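Local coordinates for protein gamma-hexachlorocyclohexane dehydrochlorinase (Novosphingobium barchaimii LL02, PDB 5KVB) that probably catalyses two successive 1,2-anti dehydrochlorinations that turn gamma-hexachlorocyclohexane (lindane), by way of pentachlorocyclohexene, into a tetrachlorocyclohexadiene, at residues A19-Y24 / V130-S134; W43-W49 / K58-A63. All coordinates share one frame; numbering follows the deposited sequence.

In the fold
Both contacts belong to one SnoaL-like domain of the NTF2 clan and lie about 13 Å apart, centre to centre. Along the chain contact 2 (43-49 with 58-63) is nested inside the loop that contact 1 (19-24 with 130-134) closes. Contact 1 lays helix 10-33 against strand 130-145; contact 2 packs the start of helix 59-71 on strands 43-44 and 47-51. Strands 47-51 and 130-145 are neighbours in the mixed sheet, and the contacts meet there: Glu48 N lies 3.0 Å from Ser134 O, a probable hydrogen bond. Each contact also brings an aromatic side chain, Tyr24 or Trp49, to about 8 Å from the side chain of His80, the likely proton acceptor.

Contact 1 (A19-Y24 / V130-S134); sequences AIQDLY and VWKFS
Ile20 reaches over one face of the Trp131 indole, its CD1 standing 3.9 Å from the centroid of the six-membered ring and only 16° off the ring normal, a CH-pi contact. The arm that gets there is CG1, set anti to the carbonyl carbon (chi1 -69°), with CD1 extended beyond it. One turn later the CD1 branch of Leu23 presses on the strand backbone, 3.6 Å from Trp131 O and 3.7 Å from Lys132 CA. The Phe133 side chain reaches the helix backbone with the CE2 and CZ end of its ring. Leu23 O sits in the plane of that ring, at its edge, 3.5 Å from CE2, while Leu23 CB lies 4.0 Å from the same carbon. The neighbouring CZ approaches Tyr24, 4.2 Å from its CD1, the two side chains crossing obliquely. No hydrogen bond joins the segments; apolar side chains pack on one another and on backbone carbonyls.

Further out, Phe133 also meets the rings of Tyr124 and Trp43, and Trp131 NE1 makes a weak hydrogen bond to Ser16 OG. On the helix, Asp22 forms a salt bridge with Arg17 of the second subunit. The axes of 19-24 and 130-133 point the same general way, 32° apart and 8.4 Å at closest approach: a long N-terminal helix packed on a curved sheet, as in the alpha+beta cone of the NTF2 clan.

Contact 2 (W43-W49 / K58-A63); sequences WWDDAEW and KGPEGA
Ala63 sets its methyl between two indoles. CB stands 3.4 Å above the plane of Trp43, offset toward the rim and 3.5 Å from NE1, but meets Trp49 in plane at the ring edge, 3.8 Å from CE3. The two tryptophans also touch, CH2 of Trp43 lying over one face of Trp49. Trp49 has CG anti to its backbone N (chi1 -179°), which helps bring the indole to Ala63, with Leu66 and Val67 of the same helix also against it. Pro60 adds a second apolar patch, its CD 4.0 Å from Trp43 CB.

Gly59 N donates to Ala47 O at 2.8 Å, the donor lying 22° out of the carbonyl plane. Glu48 and Lys58 face each other as an antiparallel non-hydrogen-bonded pair. Here strand 55-58, at one border of the mixed sheet of this NTF2-clan domain, leads into helix 59-71, while segment 43-49 rounds a type I beta turn from Trp44 to Ala47. Gly59, with positive phi (71°), lies close against that turn.

CA-H...O contacts run from Lys58 CA to Ala47 O (3.2 Å) and from Gly59 CA to Trp44 O and Asp45 O. As plain packing, Lys58 CG lies 3.5 Å from Asp45 O, and Asp45 OD1 touches Pro60 CD at 3.5 Å, these last two side chains crossing at about a right angle. Outside the segments, Arg127 makes a salt bridge with Asp46 and a cation-pi contact with Trp44, whose NE1 is hydrogen-bonded to Glu125 O.

Contact 1 (A19-Y24 / V130-S134)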
ATOM      1  N   ALA A  19      14.414  -8.116  -3.476  1.00  4.08           N
ATOM      2  CA  ALA A  19      15.032  -7.384  -4.572  1.00  4.24           C
ATOM      3  C   ALA A  19      13.965  -6.932  -5.575  1.00  3.91           C
ATOM      4  O   ALA A  19      14.004  -5.792  -6.065  1.00  5.33           O
ATOM      5  CB  ALA A  19      16.084  -8.236  -5.252  1.00  6.29           C
ATOM      6  N   ILE A  20      12.993  -7.800  -5.862  1.00  4.23           N
ATOM      7  CA  ILE A  20      11.984  -7.490  -6.868  1.00  4.15           C
ATOM      8  C   ILE A  20      10.994  -6.451  -6.327  1.00  4.83           C
ATOM      9  O   ILE A  20      10.613  -5.526  -7.047  1.00  5.38           O
ATOM     10  CB  ILE A  20      11.293  -8.783  -7.332  1.00  4.43           C
ATOM     11  CG1 ILE A  20      12.296  -9.631  -8.139  1.00  5.08           C
ATOM     12  CG2 ILE A  20      10.044  -8.476  -8.159  1.00  4.46           C
ATOM     13  CD1 ILE A  20      11.839 -11.069  -8.357  1.00  5.48           C
ATOM     14  N   GLN A  21      10.616  -6.567  -5.053  1.00  3.54           N
ATOM     15  CA  GLN A  21       9.773  -5.550  -4.421  1.00  4.75           C
ATOM     16  C   GLN A  21      10.445  -4.163  -4.480  1.00  5.60           C
ATOM     17  O   GLN A  21       9.790  -3.164  -4.784  1.00  6.02           O
ATOM     18  CB  GLN A  21       9.435  -5.969  -2.981  1.00  5.50           C
ATOM     19  CG  GLN A  21       8.516  -7.203  -2.919  1.00  6.66           C
ATOM     20  CD  GLN A  21       8.657  -7.999  -1.625  1.00  8.90           C
ATOM     21  OE1 GLN A  21       9.443  -7.653  -0.740  1.00  8.37           O
ATOM     22  NE2 GLN A  21       7.900  -9.084  -1.520  1.00 10.86           N
ATOM     23  N   ASP A  22      11.758  -4.104  -4.272  1.00  4.75           N
ATOM     24  CA  ASP A  22      12.508  -2.853  -4.414  1.00  4.71           C
ATOM     25  C   ASP A  22      12.530  -2.338  -5.871  1.00  5.38           C
ATOM     26  O   ASP A  22      12.375  -1.133  -6.100  1.00  5.82           O
ATOM     27  CB  ASP A  22      13.955  -3.008  -3.900  1.00  4.96           C
ATOM     28  CG  ASP A  22      14.057  -3.109  -2.376  1.00  7.19           C
ATOM     29  OD1 ASP A  22      13.083  -2.824  -1.663  1.00  7.53           O
ATOM     30  OD2 ASP A  22      15.161  -3.472  -1.910  1.00 10.01           O
ATOM     31  N   LEU A  23      12.709  -3.223  -6.853  1.00  6.00           N
ATOM     32  CA  LEU A  23      12.661  -2.801  -8.268  1.00  5.52           C
ATOM     33  C   LEU A  23      11.342  -2.118  -8.579  1.00  6.03           C
ATOM     34  O   LEU A  23      11.298  -1.054  -9.226  1.00  6.63           O
ATOM     35  CB  LEU A  23      12.848  -4.001  -9.213  1.00  6.60           C
ATOM     36  CG  LEU A  23      14.237  -4.646  -9.226  1.00  5.33           C
ATOM     37  CD1 LEU A  23      14.164  -5.980  -9.962  1.00  7.89           C
ATOM     38  CD2 LEU A  23      15.264  -3.731  -9.906  1.00  7.52           C
ATOM     39  N   TYR A  24      10.258  -2.746  -8.130  1.00  4.31           N
ATOM     40  CA  TYR A  24       8.924  -2.268  -8.443  1.00  4.82           C
ATOM     41  C   TYR A  24       8.636  -0.922  -7.770  1.00  6.27           C
ATOM     42  O   TYR A  24       8.139   0.007  -8.414  1.00  6.27           O
ATOM     43  CB  TYR A  24       7.903  -3.319  -8.045  1.00  7.68           C
ATOM     44  CG  TYR A  24       6.480  -2.996  -8.426  1.00  8.08           C
ATOM     45  CD1 TYR A  24       5.987  -3.266  -9.701  1.00  6.47           C
ATOM     46  CD2 TYR A  24       5.632  -2.422  -7.506  1.00  6.90           C
ATOM     47  CE1 TYR A  24       4.663  -2.980 -10.030  1.00  6.78           C
ATOM     48  CE2 TYR A  24       4.323  -2.128  -7.829  1.00  8.33           C
ATOM     49  CZ  TYR A  24       3.848  -2.412  -9.071  1.00  8.82           C
ATOM     50  OH  TYR A  24       2.539  -2.112  -9.363  1.00  8.92           O
ATOM     51  N   VAL A 130      21.698 -11.382 -10.764  1.00  8.71           N
ATOM     52  CA  VAL A 130      21.087 -10.080 -10.493  1.00 10.93           C
ATOM     53  C   VAL A 130      19.679 -10.001 -11.087  1.00  7.95           C
ATOM     54  O   VAL A 130      19.466 -10.428 -12.226  1.00  9.35           O
ATOM     55  CB  VAL A 130      21.962  -8.945 -11.080  1.00 11.84           C
ATOM     56  CG1 VAL A 130      21.302  -7.578 -10.909  1.00 11.28           C
ATOM     57  CG2 VAL A 130      23.338  -8.953 -10.438  1.00 16.03           C
ATOM     58  N   TRP A 131      18.720  -9.449 -10.328  1.00  7.24           N
ATOM     59  CA  TRP A 131      17.342  -9.235 -10.811  1.00  6.39           C
ATOM     60  C   TRP A 131      17.127  -7.841 -11.395  1.00  7.95           C
ATOM     61  O   TRP A 131      17.521  -6.851 -10.782  1.00  7.45           O
ATOM     62  CB  TRP A 131      16.321  -9.426  -9.670  1.00  7.11           C
ATOM     63  CG  TRP A 131      16.185 -10.836  -9.164  1.00  4.46           C
ATOM     64  CD1 TRP A 131      16.782 -11.365  -8.051  1.00  7.43           C
ATOM     65  CD2 TRP A 131      15.389 -11.884  -9.728  1.00  5.42           C
ATOM     66  NE1 TRP A 131      16.417 -12.678  -7.896  1.00  6.24           N
ATOM     67  CE2 TRP A 131      15.571 -13.029  -8.916  1.00  4.41           C
ATOM     68  CE3 TRP A 131      14.567 -11.978 -10.854  1.00  6.83           C
ATOM     69  CZ2 TRP A 131      14.927 -14.244  -9.184  1.00  7.82           C
ATOM     70  CZ3 TRP A 131      13.928 -13.193 -11.119  1.00  6.27           C
ATOM     71  CH2 TRP A 131      14.113 -14.305 -10.287  1.00  6.95           C
ATOM     72  N   LYS A 132      16.472  -7.768 -12.557  1.00  6.04           N
ATOM     73  CA  LYS A 132      15.952  -6.502 -13.101  1.00  5.74           C
ATOM     74  C   LYS A 132      14.635  -6.760 -13.829  1.00  4.26           C
ATOM     75  O   LYS A 132      14.294  -7.921 -14.136  1.00  5.74           O
ATOM     76  CB  LYS A 132      16.962  -5.819 -14.059  1.00  6.19           C
ATOM     77  CG  LYS A 132      18.212  -5.248 -13.361  1.00  8.99           C
ATOM     78  CD  LYS A 132      19.036  -4.337 -14.275  1.00 11.42           C
ATOM     79  CE  LYS A 132      20.319  -3.887 -13.572  1.00 15.48           C
ATOM     80  NZ  LYS A 132      21.019  -2.806 -14.330  1.00 23.82           N
ATOM     81  N   PHE A 133      13.887  -5.688 -14.094  1.00  4.44           N
ATOM     82  CA  PHE A 133      12.702  -5.772 -14.971  1.00  4.40           C
ATOM     83  C   PHE A 133      13.042  -6.313 -16.348  1.00  5.06           C
ATOM     84  O   PHE A 133      14.030  -5.865 -16.958  1.00  6.37           O
ATOM     85  CB  PHE A 133      12.075  -4.401 -15.218  1.00  4.64           C
ATOM     86  CG  PHE A 133      11.059  -3.936 -14.200  1.00  4.78           C
ATOM     87  CD1 PHE A 133       9.698  -4.176 -14.384  1.00  5.32           C
ATOM     88  CD2 PHE A 133      11.455  -3.143 -13.135  1.00  6.37           C
ATOM     89  CE1 PHE A 133       8.751  -3.673 -13.491  1.00  5.76           C
ATOM     90  CE2 PHE A 133      10.521  -2.646 -12.231  1.00  5.40           C
ATOM     91  CZ  PHE A 133       9.163  -2.904 -12.407  1.00  5.34           C
ATOM     92  N   SER A 134      12.207  -7.216 -16.846  1.00  5.63           N
ATOM     93  CA  SER A 134      12.229  -7.587 -18.261  1.00  6.87           C
ATOM     94  C   SER A 134      10.969  -7.104 -18.984  1.00  6.14           C
ATOM     95  O   SER A 134      10.998  -6.911 -20.198  1.00  8.41           O
ATOM     96  CB  SER A 134      12.383  -9.099 -18.445  1.00  8.74           C
ATOM     97  OG  SER A 134      11.421  -9.825 -17.708  1.00 10.60           O
TER

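Contact 2 (W43-W49 / K58-A63)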
ATOM      1  N   TRP A  43      16.064  -1.627 -15.193  1.00  7.13           N
ATOM      2  CA  TRP A  43      15.719  -2.289 -16.466  1.00  6.81           C
ATOM      3  C   TRP A  43      16.885  -3.018 -17.125  1.00  5.81           C
ATOM      4  O   TRP A  43      17.963  -2.439 -17.285  1.00  8.44           O
ATOM      5  CB  TRP A  43      15.204  -1.272 -17.497  1.00  6.95           C
ATOM      6  CG  TRP A  43      14.130  -0.339 -17.031  1.00  6.31           C
ATOM      7  CD1 TRP A  43      14.311   0.910 -16.507  1.00  8.02           C
ATOM      8  CD2 TRP A  43      12.721  -0.575 -17.034  1.00  6.08           C
ATOM      9  NE1 TRP A  43      13.097   1.471 -16.191  1.00  9.11           N
ATOM     10  CE2 TRP A  43      12.103   0.574 -16.492  1.00  7.79           C
ATOM     11  CE3 TRP A  43      11.920  -1.648 -17.434  1.00  6.51           C
ATOM     12  CZ2 TRP A  43      10.712   0.687 -16.355  1.00 10.14           C
ATOM     13  CZ3 TRP A  43      10.539  -1.539 -17.298  1.00  7.46           C
ATOM     14  CH2 TRP A  43       9.951  -0.375 -16.768  1.00  7.69           C
ATOM     15  N   TRP A  44      16.659  -4.243 -17.585  1.00  6.64           N
ATOM     16  CA  TRP A  44      17.608  -4.845 -18.537  1.00  6.40           C
ATOM     17  C   TRP A  44      17.576  -4.041 -19.839  1.00  7.22           C
ATOM     18  O   TRP A  44      16.580  -3.387 -20.148  1.00  7.81           O
ATOM     19  CB  TRP A  44      17.264  -6.311 -18.816  1.00  6.72           C
ATOM     20  CG  TRP A  44      17.460  -7.218 -17.641  1.00  7.61           C
ATOM     21  CD1 TRP A  44      16.519  -8.020 -17.052  1.00  8.16           C
ATOM     22  CD2 TRP A  44      18.676  -7.419 -16.913  1.00  8.30           C
ATOM     23  NE1 TRP A  44      17.081  -8.707 -15.999  1.00  7.15           N
ATOM     24  CE2 TRP A  44      18.403  -8.355 -15.889  1.00  7.50           C
ATOM     25  CE3 TRP A  44      19.969  -6.890 -17.015  1.00 10.76           C
ATOM     26  CZ2 TRP A  44      19.373  -8.769 -14.976  1.00 12.05           C
ATOM     27  CZ3 TRP A  44      20.931  -7.305 -16.111  1.00 11.85           C
ATOM     28  CH2 TRP A  44      20.628  -8.233 -15.103  1.00 10.91           C
ATOM     29  N   ASP A  45      18.657  -4.089 -20.611  1.00  8.17           N
ATOM     30  CA  ASP A  45      18.711  -3.287 -21.833  1.00  8.18           C
ATOM     31  C   ASP A  45      17.690  -3.726 -22.880  1.00  7.28           C
ATOM     32  O   ASP A  45      17.313  -2.916 -23.755  1.00  7.80           O
ATOM     33  CB  ASP A  45      20.121  -3.308 -22.430  1.00  9.41           C
ATOM     34  CG  ASP A  45      21.105  -2.468 -21.633  1.00 12.12           C
ATOM     35  OD1 ASP A  45      20.668  -1.603 -20.847  1.00 16.18           O
ATOM     36  OD2 ASP A  45      22.324  -2.655 -21.812  1.00 20.26           O
ATOM     37  N   ASP A  46      17.218  -4.972 -22.789  1.00  8.16           N
ATOM     38  CA  ASP A  46      16.169  -5.453 -23.687  1.00  6.97           C
ATOM     39  C   ASP A  46      14.787  -5.530 -23.025  1.00  8.49           C
ATOM     40  O   ASP A  46      13.864  -6.124 -23.571  1.00  9.56           O
ATOM     41  CB  ASP A  46      16.560  -6.818 -24.283  1.00  9.19           C
ATOM     42  CG  ASP A  46      16.830  -7.876 -23.221  1.00 11.84           C
ATOM     43  OD1 ASP A  46      17.132  -7.515 -22.059  1.00 12.09           O
ATOM     44  OD2 ASP A  46      16.742  -9.082 -23.552  1.00 15.07           O
ATOM     45  N   ALA A  47      14.637  -4.903 -21.860  1.00  8.22           N
ATOM     46  CA  ALA A  47      13.326  -4.869 -21.202  1.00  8.22           C
ATOM     47  C   ALA A  47      12.331  -4.046 -22.010  1.00  6.97           C
ATOM     48  O   ALA A  47      12.710  -3.056 -22.645  1.00  9.56           O
ATOM     49  CB  ALA A  47      13.450  -4.305 -19.782  1.00  7.43           C
ATOM     50  N   GLU A  48      11.066  -4.455 -21.991  1.00  8.38           N
ATOM     51  CA  GLU A  48      10.017  -3.753 -22.720  1.00  8.38           C
ATOM     52  C   GLU A  48       8.929  -3.201 -21.798  1.00  9.24           C
ATOM     53  O   GLU A  48       8.312  -3.938 -21.038  1.00 10.44           O
ATOM     54  CB  GLU A  48       9.392  -4.678 -23.771  1.00 13.63           C
ATOM     55  CG  GLU A  48      10.343  -5.014 -24.918  1.00 17.05           C
ATOM     56  CD  GLU A  48       9.679  -5.815 -26.028  1.00 28.44           C
ATOM     57  OE1 GLU A  48       8.667  -6.497 -25.760  1.00 38.63           O
ATOM     58  OE2 GLU A  48      10.173  -5.754 -27.174  1.00 37.91           O
ATOM     59  N   TRP A  49       8.711  -1.896 -21.885  1.00  8.61           N
ATOM     60  CA  TRP A  49       7.647  -1.224 -21.145  1.00  9.52           C
ATOM     61  C   TRP A  49       6.583  -0.798 -22.149  1.00 10.81           C
ATOM     62  O   TRP A  49       6.843   0.048 -23.006  1.00 10.95           O
ATOM     63  CB  TRP A  49       8.223  -0.031 -20.374  1.00  9.27           C
ATOM     64  CG  TRP A  49       7.250   0.785 -19.528  1.00  8.30           C
ATOM     65  CD1 TRP A  49       5.934   0.514 -19.266  1.00 13.15           C
ATOM     66  CD2 TRP A  49       7.553   1.999 -18.827  1.00  9.10           C
ATOM     67  NE1 TRP A  49       5.400   1.496 -18.450  1.00 10.59           N
ATOM     68  CE2 TRP A  49       6.374   2.419 -18.177  1.00  8.99           C
ATOM     69  CE3 TRP A  49       8.709   2.774 -18.694  1.00  8.59           C
ATOM     70  CZ2 TRP A  49       6.325   3.580 -17.399  1.00  9.20           C
ATOM     71  CZ3 TRP A  49       8.656   3.931 -17.927  1.00 12.42           C
ATOM     72  CH2 TRP A  49       7.468   4.324 -17.293  1.00  9.37           C
ATOM     73  N   LYS A  58      11.906   0.521 -24.941  1.00  9.55           N
ATOM     74  CA  LYS A  58      12.872  -0.534 -24.607  1.00 10.42           C
ATOM     75  C   LYS A  58      14.034  -0.055 -23.746  1.00  7.95           C
ATOM     76  O   LYS A  58      14.701   0.940 -24.067  1.00  9.60           O
ATOM     77  CB  LYS A  58      13.440  -1.170 -25.890  1.00 10.86           C
ATOM     78  CG  LYS A  58      14.364  -2.366 -25.625  1.00  8.76           C
ATOM     79  CD  LYS A  58      15.268  -2.717 -26.822  1.00 11.00           C
ATOM     80  CE  LYS A  58      14.465  -3.117 -28.021  1.00 11.54           C
ATOM     81  NZ  LYS A  58      15.396  -3.562 -29.100  1.00 10.56           N
ATOM     82  N   GLY A  59      14.290  -0.773 -22.655  1.00  6.89           N
ATOM     83  CA  GLY A  59      15.453  -0.530 -21.828  1.00  8.11           C
ATOM     84  C   GLY A  59      15.437   0.749 -21.015  1.00  8.00           C
ATOM     85  O   GLY A  59      14.451   1.485 -21.015  1.00  9.00           O
ATOM     86  N   PRO A  60      16.545   1.018 -20.312  1.00  7.68           N
ATOM     87  CA  PRO A  60      16.649   2.248 -19.517  1.00 10.26           C
ATOM     88  C   PRO A  60      16.408   3.518 -20.349  1.00 12.25           C
ATOM     89  O   PRO A  60      15.670   4.409 -19.912  1.00 11.39           O
ATOM     90  CB  PRO A  60      18.085   2.211 -18.985  1.00 10.60           C
ATOM     91  CG  PRO A  60      18.522   0.778 -19.083  1.00 13.02           C
ATOM     92  CD  PRO A  60      17.738   0.159 -20.202  1.00 10.33           C
ATOM     93  N   GLU A  61      16.994   3.608 -21.541  1.00 11.21           N
ATOM     94  CA  GLU A  61      16.817   4.827 -22.338  1.00 12.80           C
ATOM     95  C   GLU A  61      15.397   4.942 -22.919  1.00 10.35           C
ATOM     96  O   GLU A  61      14.855   6.053 -23.058  1.00 10.95           O
ATOM     97  CB  GLU A  61      17.884   4.902 -23.441  1.00 14.22           C
ATOM     98  CG  GLU A  61      19.255   5.333 -22.901  1.00 15.55           C
ATOM     99  CD  GLU A  61      20.371   5.225 -23.921  1.00 32.91           C
ATOM    100  OE1 GLU A  61      20.240   4.416 -24.865  1.00 30.43           O
ATOM    101  OE2 GLU A  61      21.379   5.954 -23.775  1.00 24.49           O
ATOM    102  N   GLY A  62      14.769   3.814 -23.234  1.00  9.60           N
ATOM    103  CA  GLY A  62      13.383   3.834 -23.657  1.00  9.36           C
ATOM    104  C   GLY A  62      12.438   4.307 -22.562  1.00 11.31           C
ATOM    105  O   GLY A  62      11.497   5.078 -22.818  1.00 10.01           O
ATOM    106  N   ALA A  63      12.676   3.833 -21.343  1.00 10.18           N
ATOM    107  CA  ALA A  63      11.910   4.271 -20.177  1.00 11.16           C
ATOM    108  C   ALA A  63      12.019   5.784 -19.991  1.00 12.80           C
ATOM    109  O   ALA A  63      11.011   6.465 -19.768  1.00 11.68           O
ATOM    110  CB  ALA A  63      12.394   3.530 -18.913  1.00  8.92           C
TER